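Local coordinates for ATP/GTP-binding site-containing protein A (Brucella abortus, PDB 6NTR), which acts in the periplasm to maintain the integrity of the cell envelope, at residues Gln145-Asp150 with Asp156-Thr161; Glu131-Lys136 with Val190-Phe195; Phe79-Lys84 with Thr106-Ser111; Ile209-Lys212 with Ile218-Asp221; Phe48-Arg53 with Met224-Phe229. One frame throughout, in Å; residues are numbered along the deposited sequence.

Contact 1 (Gln145-Asp150 with Asp156-Thr161); sequences QTTLFD and DRVVAT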
# COMPACT_ATOMS: atom_id res chain seq x y z
N GLN A 145 11.26 -13.20 -2.77
CA GLN A 145 9.92 -13.44 -3.27
C GLN A 145 9.05 -13.93 -2.13
O GLN A 145 9.50 -14.67 -1.28
CB GLN A 145 9.95 -14.47 -4.39
CG GLN A 145 10.63 -14.01 -5.66
CD GLN A 145 10.29 -14.87 -6.85
OE1 GLN A 145 10.07 -16.06 -6.72
NE2 GLN A 145 10.24 -14.26 -8.01
N THR A 146 7.81 -13.49 -2.14
CA THR A 146 6.85 -13.84 -1.11
C THR A 146 5.45 -13.58 -1.64
O THR A 146 5.27 -13.24 -2.79
CB THR A 146 7.11 -13.09 0.20
OG1 THR A 146 6.26 -13.62 1.21
CG2 THR A 146 6.84 -11.63 0.05
N THR A 147 4.47 -13.79 -0.79
CA THR A 147 3.07 -13.58 -1.14
C THR A 147 2.46 -12.65 -0.14
O THR A 147 3.04 -12.37 0.88
CB THR A 147 2.27 -14.87 -1.06
OG1 THR A 147 2.38 -15.39 0.25
CG2 THR A 147 2.79 -15.86 -2.04
N LEU A 148 1.28 -12.13 -0.47
CA LEU A 148 0.57 -11.25 0.44
C LEU A 148 -0.91 -11.22 0.15
O LEU A 148 -1.33 -11.46 -0.96
CB LEU A 148 1.11 -9.84 0.28
CG LEU A 148 0.38 -8.72 0.99
CD1 LEU A 148 0.75 -8.74 2.46
CD2 LEU A 148 0.79 -7.39 0.40
N PHE A 149 -1.71 -10.92 1.17
CA PHE A 149 -3.14 -10.74 1.02
C PHE A 149 -3.34 -9.35 1.57
O PHE A 149 -3.06 -9.12 2.73
CB PHE A 149 -3.96 -11.73 1.84
CG PHE A 149 -5.43 -11.52 1.71
CD1 PHE A 149 -6.08 -11.81 0.54
CD2 PHE A 149 -6.16 -10.99 2.74
CE1 PHE A 149 -7.43 -11.61 0.40
CE2 PHE A 149 -7.52 -10.78 2.62
CZ PHE A 149 -8.15 -11.08 1.44
N ASP A 150 -3.79 -8.42 0.76
CA ASP A 150 -3.96 -7.05 1.23
C ASP A 150 -5.40 -6.52 1.21
O ASP A 150 -5.66 -5.42 1.65
CB ASP A 150 -3.00 -6.12 0.49
CG ASP A 150 -3.23 -6.13 -0.99
OD1 ASP A 150 -4.10 -6.87 -1.46
OD2 ASP A 150 -2.53 -5.38 -1.69
N ASP A 156 -10.07 -11.12 -3.24
CA ASP A 156 -10.29 -12.52 -3.55
C ASP A 156 -9.04 -13.27 -3.96
O ASP A 156 -9.13 -14.23 -4.71
CB ASP A 156 -11.31 -12.61 -4.67
CG ASP A 156 -11.07 -11.58 -5.74
OD1 ASP A 156 -10.15 -10.76 -5.58
OD2 ASP A 156 -11.81 -11.58 -6.74
N ARG A 157 -7.86 -12.84 -3.52
CA ARG A 157 -6.66 -13.58 -3.91
C ARG A 157 -5.39 -13.27 -3.15
O ARG A 157 -5.31 -12.34 -2.39
CB ARG A 157 -6.42 -13.43 -5.40
CG ARG A 157 -5.55 -12.26 -5.76
CD ARG A 157 -6.39 -11.04 -5.97
NE ARG A 157 -5.69 -10.04 -6.74
CZ ARG A 157 -5.62 -10.05 -8.06
NH1 ARG A 157 -4.97 -9.10 -8.70
NH2 ARG A 157 -6.20 -11.02 -8.74
N VAL A 158 -4.39 -14.13 -3.36
CA VAL A 158 -3.06 -13.94 -2.82
C VAL A 158 -2.17 -13.41 -3.93
O VAL A 158 -2.26 -13.86 -5.08
CB VAL A 158 -2.50 -15.25 -2.24
CG1 VAL A 158 -2.63 -16.36 -3.24
CG2 VAL A 158 -1.07 -15.06 -1.86
N VAL A 159 -1.34 -12.42 -3.61
CA VAL A 159 -0.48 -11.79 -4.59
C VAL A 159 0.96 -12.14 -4.27
O VAL A 159 1.37 -12.08 -3.11
CB VAL A 159 -0.66 -10.27 -4.63
CG1 VAL A 159 -1.99 -9.93 -5.24
CG2 VAL A 159 -0.50 -9.66 -3.25
N ALA A 160 1.71 -12.49 -5.30
CA ALA A 160 3.14 -12.69 -5.19
C ALA A 160 3.84 -11.34 -5.28
O ALA A 160 3.56 -10.57 -6.20
CB ALA A 160 3.63 -13.62 -6.29
N THR A 161 4.70 -11.05 -4.33
CA THR A 161 5.44 -9.80 -4.31
C THR A 161 6.95 -10.04 -4.28
O THR A 161 7.44 -10.79 -3.46
CB THR A 161 5.01 -8.91 -3.14
OG1 THR A 161 5.59 -9.38 -1.92
CG2 THR A 161 3.51 -8.91 -2.99

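Contact 2 (Glu131-Lys136 with Val190-Phe195); sequences EELIGK and VTIAYF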
# COMPACT_ATOMS: atom_id res chain seq x y z
N GLU A 131 6.74 -5.87 8.18
CA GLU A 131 7.75 -6.19 9.19
C GLU A 131 8.83 -7.08 8.62
O GLU A 131 10.01 -6.92 8.93
CB GLU A 131 7.10 -6.86 10.40
CG GLU A 131 6.33 -5.92 11.27
CD GLU A 131 5.80 -6.59 12.51
OE1 GLU A 131 5.02 -7.56 12.37
OE2 GLU A 131 6.17 -6.16 13.62
N GLU A 132 8.44 -8.05 7.80
CA GLU A 132 9.40 -8.94 7.16
C GLU A 132 10.29 -8.18 6.19
O GLU A 132 11.46 -8.52 6.00
CB GLU A 132 8.65 -10.04 6.44
CG GLU A 132 9.49 -10.98 5.69
CD GLU A 132 8.63 -11.84 4.82
OE1 GLU A 132 7.96 -11.27 3.92
OE2 GLU A 132 8.59 -13.07 5.04
N LEU A 133 9.73 -7.19 5.51
CA LEU A 133 10.53 -6.37 4.62
C LEU A 133 11.62 -5.66 5.39
O LEU A 133 12.78 -5.64 4.96
CB LEU A 133 9.62 -5.39 3.90
CG LEU A 133 10.17 -4.19 3.13
CD1 LEU A 133 11.40 -4.51 2.34
CD2 LEU A 133 9.09 -3.75 2.19
N ILE A 134 11.28 -5.08 6.54
CA ILE A 134 12.28 -4.37 7.34
C ILE A 134 13.33 -5.34 7.85
O ILE A 134 14.53 -5.07 7.77
CB ILE A 134 11.63 -3.61 8.51
CG1 ILE A 134 10.67 -2.54 8.00
CG2 ILE A 134 12.68 -2.94 9.37
CD1 ILE A 134 9.78 -1.98 9.08
N GLY A 135 12.90 -6.47 8.40
CA GLY A 135 13.83 -7.45 8.94
C GLY A 135 14.82 -7.92 7.90
O GLY A 135 16.03 -7.80 8.07
N LYS A 136 14.29 -8.43 6.79
CA LYS A 136 15.15 -8.84 5.69
C LYS A 136 16.10 -7.71 5.31
O LYS A 136 17.30 -7.93 5.12
CB LYS A 136 14.29 -9.29 4.51
CG LYS A 136 13.44 -10.50 4.88
CD LYS A 136 13.05 -11.38 3.71
CE LYS A 136 12.54 -12.74 4.20
NZ LYS A 136 12.44 -13.78 3.14
N VAL A 190 13.17 0.90 -1.80
CA VAL A 190 12.48 -0.37 -1.92
C VAL A 190 11.58 -0.33 -3.14
O VAL A 190 10.87 0.65 -3.36
CB VAL A 190 11.66 -0.71 -0.66
CG1 VAL A 190 11.24 -2.14 -0.71
CG2 VAL A 190 12.47 -0.45 0.58
N THR A 191 11.65 -1.39 -3.93
CA THR A 191 10.77 -1.63 -5.06
C THR A 191 10.01 -2.92 -4.78
O THR A 191 10.63 -3.95 -4.53
CB THR A 191 11.55 -1.71 -6.38
OG1 THR A 191 12.20 -0.46 -6.63
CG2 THR A 191 10.64 -2.03 -7.53
N ILE A 192 8.69 -2.86 -4.81
CA ILE A 192 7.86 -4.05 -4.68
C ILE A 192 7.09 -4.21 -5.98
O ILE A 192 6.37 -3.30 -6.39
CB ILE A 192 6.92 -3.95 -3.47
CG1 ILE A 192 7.74 -3.69 -2.21
CG2 ILE A 192 6.13 -5.22 -3.33
CD1 ILE A 192 6.98 -3.84 -0.93
N ALA A 193 7.28 -5.35 -6.64
CA ALA A 193 6.55 -5.69 -7.85
C ALA A 193 5.53 -6.77 -7.52
O ALA A 193 5.87 -7.76 -6.86
CB ALA A 193 7.47 -6.16 -8.97
N TYR A 194 4.30 -6.57 -7.98
CA TYR A 194 3.17 -7.40 -7.60
C TYR A 194 2.79 -8.26 -8.79
O TYR A 194 2.59 -7.75 -9.90
CB TYR A 194 1.98 -6.53 -7.16
CG TYR A 194 2.10 -5.84 -5.80
CD1 TYR A 194 2.99 -4.81 -5.59
CD2 TYR A 194 1.25 -6.18 -4.75
CE1 TYR A 194 3.08 -4.17 -4.38
CE2 TYR A 194 1.33 -5.53 -3.53
CZ TYR A 194 2.25 -4.53 -3.35
OH TYR A 194 2.34 -3.88 -2.14
N PHE A 195 2.74 -9.56 -8.56
CA PHE A 195 2.45 -10.51 -9.60
C PHE A 195 1.33 -11.43 -9.21
O PHE A 195 1.20 -11.83 -8.06
CB PHE A 195 3.69 -11.40 -9.88
CG PHE A 195 4.88 -10.65 -10.39
CD1 PHE A 195 4.97 -10.32 -11.71
CD2 PHE A 195 5.89 -10.29 -9.55
CE1 PHE A 195 6.05 -9.64 -12.19
CE2 PHE A 195 6.97 -9.60 -10.02
CZ PHE A 195 7.05 -9.27 -11.34

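Contact 3 (Phe79-Lys84 with Thr106-Ser111); sequences FRFVNK and TVVKLS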
# COMPACT_ATOMS: atom_id res chain seq x y z
N PHE A 79 -7.36 -10.42 10.10
CA PHE A 79 -7.23 -9.22 9.27
C PHE A 79 -8.63 -8.77 8.88
O PHE A 79 -9.28 -9.42 8.05
CB PHE A 79 -6.37 -9.52 8.05
CG PHE A 79 -6.06 -8.33 7.20
CD1 PHE A 79 -5.45 -7.22 7.74
CD2 PHE A 79 -6.34 -8.34 5.85
CE1 PHE A 79 -5.15 -6.13 6.95
CE2 PHE A 79 -6.04 -7.26 5.06
CZ PHE A 79 -5.45 -6.15 5.62
N ARG A 80 -9.11 -7.69 9.49
CA ARG A 80 -10.41 -7.11 9.16
C ARG A 80 -10.22 -5.97 8.17
O ARG A 80 -9.30 -5.16 8.32
CB ARG A 80 -11.13 -6.61 10.42
CG ARG A 80 -11.66 -7.70 11.35
CD ARG A 80 -12.53 -7.13 12.49
NE ARG A 80 -11.79 -6.95 13.74
CZ ARG A 80 -11.73 -7.86 14.71
NH1 ARG A 80 -12.36 -9.01 14.57
NH2 ARG A 80 -11.04 -7.61 15.82
N PHE A 81 -11.10 -5.89 7.17
CA PHE A 81 -10.93 -4.91 6.09
C PHE A 81 -12.23 -4.36 5.49
O PHE A 81 -13.19 -5.12 5.28
CB PHE A 81 -10.06 -5.51 4.96
CG PHE A 81 -10.61 -6.78 4.37
CD1 PHE A 81 -11.47 -6.75 3.28
CD2 PHE A 81 -10.24 -8.01 4.88
CE1 PHE A 81 -11.95 -7.91 2.74
CE2 PHE A 81 -10.72 -9.17 4.35
CZ PHE A 81 -11.57 -9.12 3.27
N VAL A 82 -12.25 -3.05 5.17
CA VAL A 82 -13.36 -2.36 4.51
C VAL A 82 -12.81 -1.50 3.37
O VAL A 82 -11.95 -0.64 3.59
CB VAL A 82 -14.18 -1.45 5.47
CG1 VAL A 82 -15.44 -0.91 4.79
CG2 VAL A 82 -14.59 -2.15 6.74
N ASN A 83 -13.38 -1.66 2.17
CA ASN A 83 -12.96 -0.88 1.00
C ASN A 83 -14.13 -0.12 0.42
O ASN A 83 -15.01 -0.72 -0.19
CB ASN A 83 -12.38 -1.78 -0.09
CG ASN A 83 -10.89 -1.85 -0.03
OD1 ASN A 83 -10.25 -1.03 0.62
ND2 ASN A 83 -10.33 -2.78 -0.75
N LYS A 84 -14.11 1.20 0.54
CA LYS A 84 -15.09 2.05 -0.11
C LYS A 84 -14.43 2.88 -1.20
O LYS A 84 -13.31 3.38 -1.02
CB LYS A 84 -15.83 2.95 0.89
CG LYS A 84 -17.14 2.36 1.39
CD LYS A 84 -17.63 2.98 2.69
CE LYS A 84 -18.82 2.19 3.22
NZ LYS A 84 -19.36 2.63 4.53
N THR A 106 -5.76 -19.65 3.80
CA THR A 106 -6.35 -18.37 4.10
C THR A 106 -7.83 -18.44 3.78
O THR A 106 -8.21 -18.49 2.62
CB THR A 106 -5.69 -17.26 3.28
OG1 THR A 106 -5.42 -17.74 1.96
CG2 THR A 106 -4.40 -16.84 3.92
N VAL A 107 -8.66 -18.42 4.82
CA VAL A 107 -10.11 -18.41 4.67
C VAL A 107 -10.59 -16.97 4.72
O VAL A 107 -10.37 -16.25 5.70
CB VAL A 107 -10.78 -19.28 5.75
CG1 VAL A 107 -10.20 -18.98 7.12
CG2 VAL A 107 -12.28 -19.05 5.75
N VAL A 108 -11.25 -16.54 3.65
CA VAL A 108 -11.67 -15.16 3.47
C VAL A 108 -13.19 -15.11 3.55
O VAL A 108 -13.87 -15.69 2.70
CB VAL A 108 -11.18 -14.58 2.14
CG1 VAL A 108 -11.67 -13.17 1.98
CG2 VAL A 108 -9.68 -14.64 2.07
N LYS A 109 -13.71 -14.40 4.54
CA LYS A 109 -15.15 -14.26 4.73
C LYS A 109 -15.55 -12.82 4.43
O LYS A 109 -15.15 -11.90 5.14
CB LYS A 109 -15.53 -14.63 6.16
CG LYS A 109 -15.51 -16.12 6.40
CD LYS A 109 -15.29 -16.44 7.86
CE LYS A 109 -16.28 -17.48 8.35
NZ LYS A 109 -17.69 -17.20 7.95
N LEU A 110 -16.36 -12.65 3.38
CA LEU A 110 -16.73 -11.34 2.86
C LEU A 110 -18.19 -11.01 3.14
O LEU A 110 -19.08 -11.83 2.89
CB LEU A 110 -16.50 -11.27 1.35
CG LEU A 110 -15.05 -11.32 0.90
CD1 LEU A 110 -15.03 -11.36 -0.60
CD2 LEU A 110 -14.30 -10.13 1.42
N SER A 111 -18.43 -9.80 3.63
CA SER A 111 -19.77 -9.29 3.90
C SER A 111 -20.36 -8.59 2.68
O SER A 111 -21.57 -8.70 2.43
CB SER A 111 -19.71 -8.31 5.08
OG SER A 111 -18.81 -8.75 6.08

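Contact 4 (Ile209-Lys212 with Ile218-Asp221); sequences INFK and ITRD. With EDO (1,2-ethanediol), chain G.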
# COMPACT_ATOMS: atom_id res chain seq x y z
N ILE A 209 5.57 -0.60 -7.28
CA ILE A 209 5.80 0.59 -6.51
C ILE A 209 7.22 0.72 -6.00
O ILE A 209 7.77 -0.21 -5.47
CB ILE A 209 4.83 0.68 -5.32
CG1 ILE A 209 5.01 1.99 -4.58
CG2 ILE A 209 5.07 -0.44 -4.33
CD1 ILE A 209 4.04 2.21 -3.45
N ASN A 210 7.78 1.90 -6.12
CA ASN A 210 9.10 2.19 -5.62
C ASN A 210 8.97 3.17 -4.48
O ASN A 210 8.31 4.16 -4.62
CB ASN A 210 9.95 2.82 -6.70
CG ASN A 210 10.10 1.95 -7.91
OD1 ASN A 210 9.21 1.85 -8.73
ND2 ASN A 210 11.25 1.32 -8.02
N PHE A 211 9.62 2.91 -3.37
CA PHE A 211 9.55 3.82 -2.25
C PHE A 211 10.81 3.82 -1.41
O PHE A 211 11.57 2.90 -1.48
CB PHE A 211 8.32 3.52 -1.37
CG PHE A 211 8.30 2.15 -0.77
CD1 PHE A 211 7.79 1.09 -1.46
CD2 PHE A 211 8.80 1.93 0.48
CE1 PHE A 211 7.78 -0.16 -0.91
CE2 PHE A 211 8.80 0.68 1.03
CZ PHE A 211 8.29 -0.36 0.33
N LYS A 212 10.98 4.86 -0.61
CA LYS A 212 12.10 4.97 0.31
C LYS A 212 11.51 4.62 1.67
O LYS A 212 10.58 5.24 2.11
CB LYS A 212 12.63 6.38 0.32
CG LYS A 212 13.47 6.74 -0.89
CD LYS A 212 13.85 8.20 -0.89
CE LYS A 212 14.95 8.51 -1.88
NZ LYS A 212 14.96 7.60 -3.05
N ILE A 218 7.83 4.19 8.34
CA ILE A 218 7.47 5.35 7.55
C ILE A 218 8.00 5.15 6.15
O ILE A 218 8.97 4.42 5.94
CB ILE A 218 8.02 6.62 8.20
CG1 ILE A 218 7.40 6.80 9.58
CG2 ILE A 218 7.73 7.84 7.36
CD1 ILE A 218 7.72 8.11 10.23
N THR A 219 7.33 5.71 5.16
CA THR A 219 7.78 5.66 3.78
C THR A 219 7.53 7.01 3.14
O THR A 219 6.68 7.77 3.58
CB THR A 219 7.05 4.61 2.95
OG1 THR A 219 5.75 5.09 2.64
CG2 THR A 219 6.91 3.35 3.71
N ARG A 220 8.26 7.28 2.06
CA ARG A 220 8.14 8.55 1.36
C ARG A 220 8.57 8.35 -0.07
O ARG A 220 8.85 7.22 -0.50
CB ARG A 220 8.96 9.64 2.04
CG ARG A 220 10.44 9.35 2.09
CD ARG A 220 11.15 10.51 2.77
NE ARG A 220 12.58 10.31 2.91
CZ ARG A 220 13.47 10.64 1.98
NH1 ARG A 220 13.08 11.17 0.83
NH2 ARG A 220 14.77 10.44 2.21
N ASP A 221 8.60 9.41 -0.86
CA ASP A 221 9.11 9.35 -2.22
C ASP A 221 8.51 8.23 -3.02
O ASP A 221 9.22 7.52 -3.69
CB ASP A 221 10.63 9.24 -2.23
CG ASP A 221 11.26 9.79 -3.49
OD1 ASP A 221 10.61 9.84 -4.54
OD2 ASP A 221 12.43 10.16 -3.43
C1 EDO G . 4.21 5.01 5.76
O1 EDO G . 4.28 6.40 5.43
C2 EDO G . 3.53 4.27 4.63
O2 EDO G . 3.59 2.88 4.94

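Contact 5 (Phe48-Arg53 with Met224-Phe229); sequences FRFVTR and MDYGDF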
# COMPACT_ATOMS: atom_id res chain seq x y z
N PHE A 48 -6.70 4.69 5.57
CA PHE A 48 -6.18 5.46 4.45
C PHE A 48 -7.20 5.85 3.40
O PHE A 48 -8.16 5.15 3.18
CB PHE A 48 -4.91 4.82 3.84
CG PHE A 48 -5.17 3.73 2.84
CD1 PHE A 48 -5.64 4.00 1.60
CD2 PHE A 48 -4.86 2.43 3.14
CE1 PHE A 48 -5.84 3.00 0.68
CE2 PHE A 48 -5.06 1.42 2.24
CZ PHE A 48 -5.56 1.71 1.00
N ARG A 49 -6.98 7.00 2.77
CA ARG A 49 -7.85 7.56 1.76
C ARG A 49 -7.01 7.91 0.54
O ARG A 49 -5.97 8.56 0.66
CB ARG A 49 -8.56 8.80 2.29
CG ARG A 49 -9.59 9.39 1.34
CD ARG A 49 -10.31 10.57 1.96
NE ARG A 49 -11.06 11.34 0.97
CZ ARG A 49 -11.29 12.64 1.05
NH1 ARG A 49 -10.81 13.34 2.07
NH2 ARG A 49 -11.98 13.26 0.10
N PHE A 50 -7.46 7.48 -0.63
CA PHE A 50 -6.77 7.75 -1.87
C PHE A 50 -7.60 8.55 -2.87
O PHE A 50 -8.47 8.02 -3.49
CB PHE A 50 -6.44 6.38 -2.47
CG PHE A 50 -5.34 6.38 -3.46
CD1 PHE A 50 -4.04 6.55 -3.06
CD2 PHE A 50 -5.61 6.16 -4.79
CE1 PHE A 50 -3.02 6.55 -3.98
CE2 PHE A 50 -4.59 6.16 -5.72
CZ PHE A 50 -3.30 6.35 -5.31
N VAL A 51 -7.28 9.82 -3.06
CA VAL A 51 -8.01 10.68 -3.97
C VAL A 51 -7.20 11.13 -5.18
O VAL A 51 -6.14 11.70 -5.03
CB VAL A 51 -8.50 11.93 -3.25
CG1 VAL A 51 -9.40 12.74 -4.14
CG2 VAL A 51 -9.21 11.55 -1.97
N THR A 52 -7.73 10.90 -6.36
CA THR A 52 -7.05 11.24 -7.61
C THR A 52 -7.98 12.03 -8.50
O THR A 52 -9.04 11.54 -8.89
CB THR A 52 -6.58 9.99 -8.37
OG1 THR A 52 -7.70 9.13 -8.65
CG2 THR A 52 -5.52 9.24 -7.60
N ARG A 53 -7.57 13.23 -8.88
CA ARG A 53 -8.34 14.02 -9.81
C ARG A 53 -7.68 13.79 -11.18
O ARG A 53 -6.61 14.30 -11.45
CB ARG A 53 -8.26 15.49 -9.42
CG ARG A 53 -8.39 15.75 -7.93
CD ARG A 53 -8.92 17.14 -7.65
NE ARG A 53 -10.23 17.35 -8.25
CZ ARG A 53 -11.32 17.61 -7.56
NH1 ARG A 53 -11.25 17.71 -6.25
NH2 ARG A 53 -12.48 17.78 -8.17
N MSE A 224 4.18 5.04 -8.13
CA MSE A 224 3.37 3.90 -8.40
C MSE A 224 3.24 3.70 -9.86
O MSE A 224 2.71 4.57 -10.53
CB MSE A 224 2.03 4.12 -7.72
CG MSE A 224 2.34 4.25 -6.25
SE MSE A 224 1.08 5.35 -5.27
CE MSE A 224 -0.30 3.97 -5.21
N ASP A 225 3.67 2.55 -10.36
CA ASP A 225 3.59 2.25 -11.76
C ASP A 225 2.40 1.35 -11.91
O ASP A 225 2.38 0.26 -11.39
CB ASP A 225 4.86 1.53 -12.22
CG ASP A 225 5.13 1.67 -13.70
OD1 ASP A 225 4.32 1.22 -14.50
OD2 ASP A 225 6.18 2.21 -14.07
N TYR A 226 1.40 1.84 -12.62
CA TYR A 226 0.16 1.13 -12.85
C TYR A 226 0.14 0.50 -14.21
O TYR A 226 -0.86 -0.06 -14.60
CB TYR A 226 -1.02 2.08 -12.74
CG TYR A 226 -1.25 2.58 -11.34
CD1 TYR A 226 -1.87 1.79 -10.41
CD2 TYR A 226 -0.85 3.83 -10.96
CE1 TYR A 226 -2.07 2.23 -9.13
CE2 TYR A 226 -1.05 4.28 -9.69
CZ TYR A 226 -1.66 3.47 -8.78
OH TYR A 226 -1.87 3.92 -7.51
N GLY A 227 1.25 0.59 -14.93
CA GLY A 227 1.33 0.05 -16.26
C GLY A 227 1.41 1.19 -17.23
O GLY A 227 2.47 1.77 -17.42
N ASP A 228 0.28 1.54 -17.83
CA ASP A 228 0.23 2.62 -18.79
C ASP A 228 0.65 3.94 -18.17
O ASP A 228 1.34 4.71 -18.81
CB ASP A 228 -1.18 2.80 -19.37
CG ASP A 228 -1.64 1.61 -20.17
OD1 ASP A 228 -0.81 0.83 -20.65
OD2 ASP A 228 -2.87 1.47 -20.32
N PHE A 229 0.22 4.20 -16.94
CA PHE A 229 0.55 5.45 -16.28
C PHE A 229 1.13 5.27 -14.90
O PHE A 229 0.83 4.30 -14.24
CB PHE A 229 -0.70 6.32 -16.16
CG PHE A 229 -1.57 5.98 -15.00
CD1 PHE A 229 -2.52 5.00 -15.10
CD2 PHE A 229 -1.45 6.66 -13.81
CE1 PHE A 229 -3.33 4.69 -14.04
CE2 PHE A 229 -2.26 6.35 -12.75
CZ PHE A 229 -3.20 5.37 -12.87

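Contact 1 (Gln145-Asp150 with Asp156-Thr161)
Thr146 carries OG1 opposite its backbone N (chi1 -171°), which turns CG2 into the slot between N and the carbonyl carbon and brings it to 3.2 Å from Thr161 OG1. The two threonine side chains run alongside each other, and OG1 of Thr161 is hydrogen-bonded to His129 of the helix 126-138. On the other face, Val158 CG2 comes in at a slant to Thr147 and presses against its CB at 3.4 Å, a tight carbon pair, while Thr147 OG1 bonds to Thr123. These side chains decorate a beta hairpin, in which Thr146 and Leu148 form hydrogen-bonded pairs with Thr161 and Val159, and Thr147 with Ala160 makes the non-hydrogen-bonded pair between them, their CA atoms 4.1 Å apart. Val159 N donates to Leu148 O at 2.8 Å, and Thr161 N makes a hydrogen bond of 2.7 Å to Thr146 O. Leu148 CB packs on Val159 CG2 at 3.9 Å, on the same face as Thr146 and Thr161, and the leucine also touches Pro126 and His129 of the helix. Where the strands part, the Phe149 ring takes Arg157 O at its edge, in the ring plane, with CD1 3.1 Å from that oxygen.

Contact 2 (Glu131-Lys136 with Val190-Phe195)
No flat group stands between Leu133 and its partners Val190 and Ile192: the contact is made wholly by aliphatic branches of three buried residues, and rings only border it, Tyr144 touching Leu133 and Phe211 touching both strand residues from the adjoining strand 207-214. Leu133 extends CG away from its backbone N (chi1 166°) and spreads its two methyls over the strand. CD1 lies 3.9 Å from Val190 CG1, the two side chains passing each other head to tail. CD2 instead meets Ile192 CD1 tip to tip at 3.8 Å. A single helical leucine thus bridges alternate residues of one strand, Val190 and Ile192, whose CB atoms face the helix. This is helix-on-sheet packing, without a hydrogen bond between helix and strand here: the helix 126-138 covers one face of the antiparallel strands 159-165, 187-195 and 207-214. Leu133 also touches Val163 and Leu213, from the strands flanking 187-195, as well as Tyr144 of the strand 143-148.

Contact 3 (Phe79-Lys84 with Thr106-Ser111)
From its CB on the strand 78-87, the Phe81 side chain crosses to the strand 105-112, with Leu110 and Val108 waiting at the far end. CG sits between the backbone N and the carbonyl carbon (chi1 58°), and this torsion swings the ring over towards the second strand although CB itself does not point there. Along one side of the ring, CE1 comes to 3.5 Å from Leu110 CD2. At the tip, CZ meets the same methyl at 3.4 Å, and Val108 CG1 more loosely at 4.3 Å. Both methyls stand at the ring's edge, close to its plane, while the Phe81 and Leu110 side chains cross at about a right angle. On the other side of the ring, CE2 is 4.0 Å from Phe149 CE2, and the loop residues Ala151 and Ala155 also touch the phenylalanine. The backbones stay apart, with 9.2 Å between Phe81 CA and Leu110 CA, because the strand 90-102 runs between them; Phe81 pairs there with Gly97, a residue without a side chain. The interaction is therefore one between next-but-one strands of an antiparallel meander, 78-87, 90-102 and 105-112, whose curvature belongs to the beta-barrel-like fold.

Contact 4 (Ile209-Lys212 with Ile218-Asp221)
Lys212 O is approached by two groups of the opposing strand: Arg220 N, hydrogen-bonded at 3.1 Å, and Thr219 CA, a CA-H...O contact of 3.3 Å. The return bond, Lys212 N to Arg220 O, is 3.2 Å long and completes an antiparallel hydrogen-bonded pair. Lys212 CD lies over one face of the Arg220 guanidinium, towards its rim and 3.5 Å from NH1 of that arginine. Bent at its last torsion (chi4 29°), the lysine brings NZ to 3.6 Å from Asp221 OD2, a long salt bridge. NE of Arg220 bonds to Tyr214 OH, and NH1 makes salt bridges with Asp173 and Glu175. A 1,2-ethanediol, probably from the crystallisation liquor, accepts Thr219 N on its O1 at 3.1 Å and also bonds to Tyr12. At Asp221 the chain turns a corner, its N bonded to Glu175 of the helix 174-179, before the strand 222-225 continues alongside 207-214; the other edge of 207-214 pairs with the strand 187-195.

Contact 5 (Phe48-Arg53 with Met224-Phe229)
Across the interior of the beta-barrel-like fold, Phe50 of the strand 43-56 turns its ring to Met224, a selenomethionine, and to Tyr226, at the end of the strand 222-225. CZ is the probing atom: it lies about 3.6 Å from Tyr226 OH and about 3.8 Å from Met224 CE. Both approaches are approximate, since the model sets that methyl and the tyrosine oxygen too near each other. The phenylalanine comes from the opposite direction to both partners. Its CG stands away from the backbone N (chi1 -159°), extending the ring over the gap; Phe50 CA and Met224 CA are still 12.7 Å apart. Met231 of the strand 229-240 forms the next shell, touching Phe50, Met224 and Tyr226, and Met32 flanks Phe50. Tyr226 is positioned by the turn between the last two strands. Its CB rests 3.7 Å above one face of the Phe229 ring, and its N bonds to Phe229 O at 3.0 Å. Asp225, in salt bridge with Arg18, shapes the turn as an Asx turn: Gly227 N donates to Asp225 OD1 at 3.2 Å, meeting that oxygen on its anti side, 16° out of the carboxylate plane.

Overall arrangement
Contacts 1, 2, 4 and 5 follow one another through neighbouring strands. Contacts 1 and 2 have centres about 11 Å apart and join where Phe195 N reaches Ala160 O at 2.7 Å. Contacts 2 and 4, also about 11 Å apart, share strand pairing, with Val190 N 2.6 Å from Phe211 O. Contact 4 leads on to contact 5 through Ile209 CD1, 3.8 Å from Met224 CG. Contact 3 meets contact 1 where Val108 CG2 lies 3.9 Å from Phe149 CZ, and is about 26 Å, centre to centre, from contact 4. The side chains of Leu148, Ile192, Phe211 and Met224 each lie about 4 to 6 Å from a bound glycerol, probably from the crystallisation liquor; Tyr194 OH is hydrogen-bonded to a glycerol.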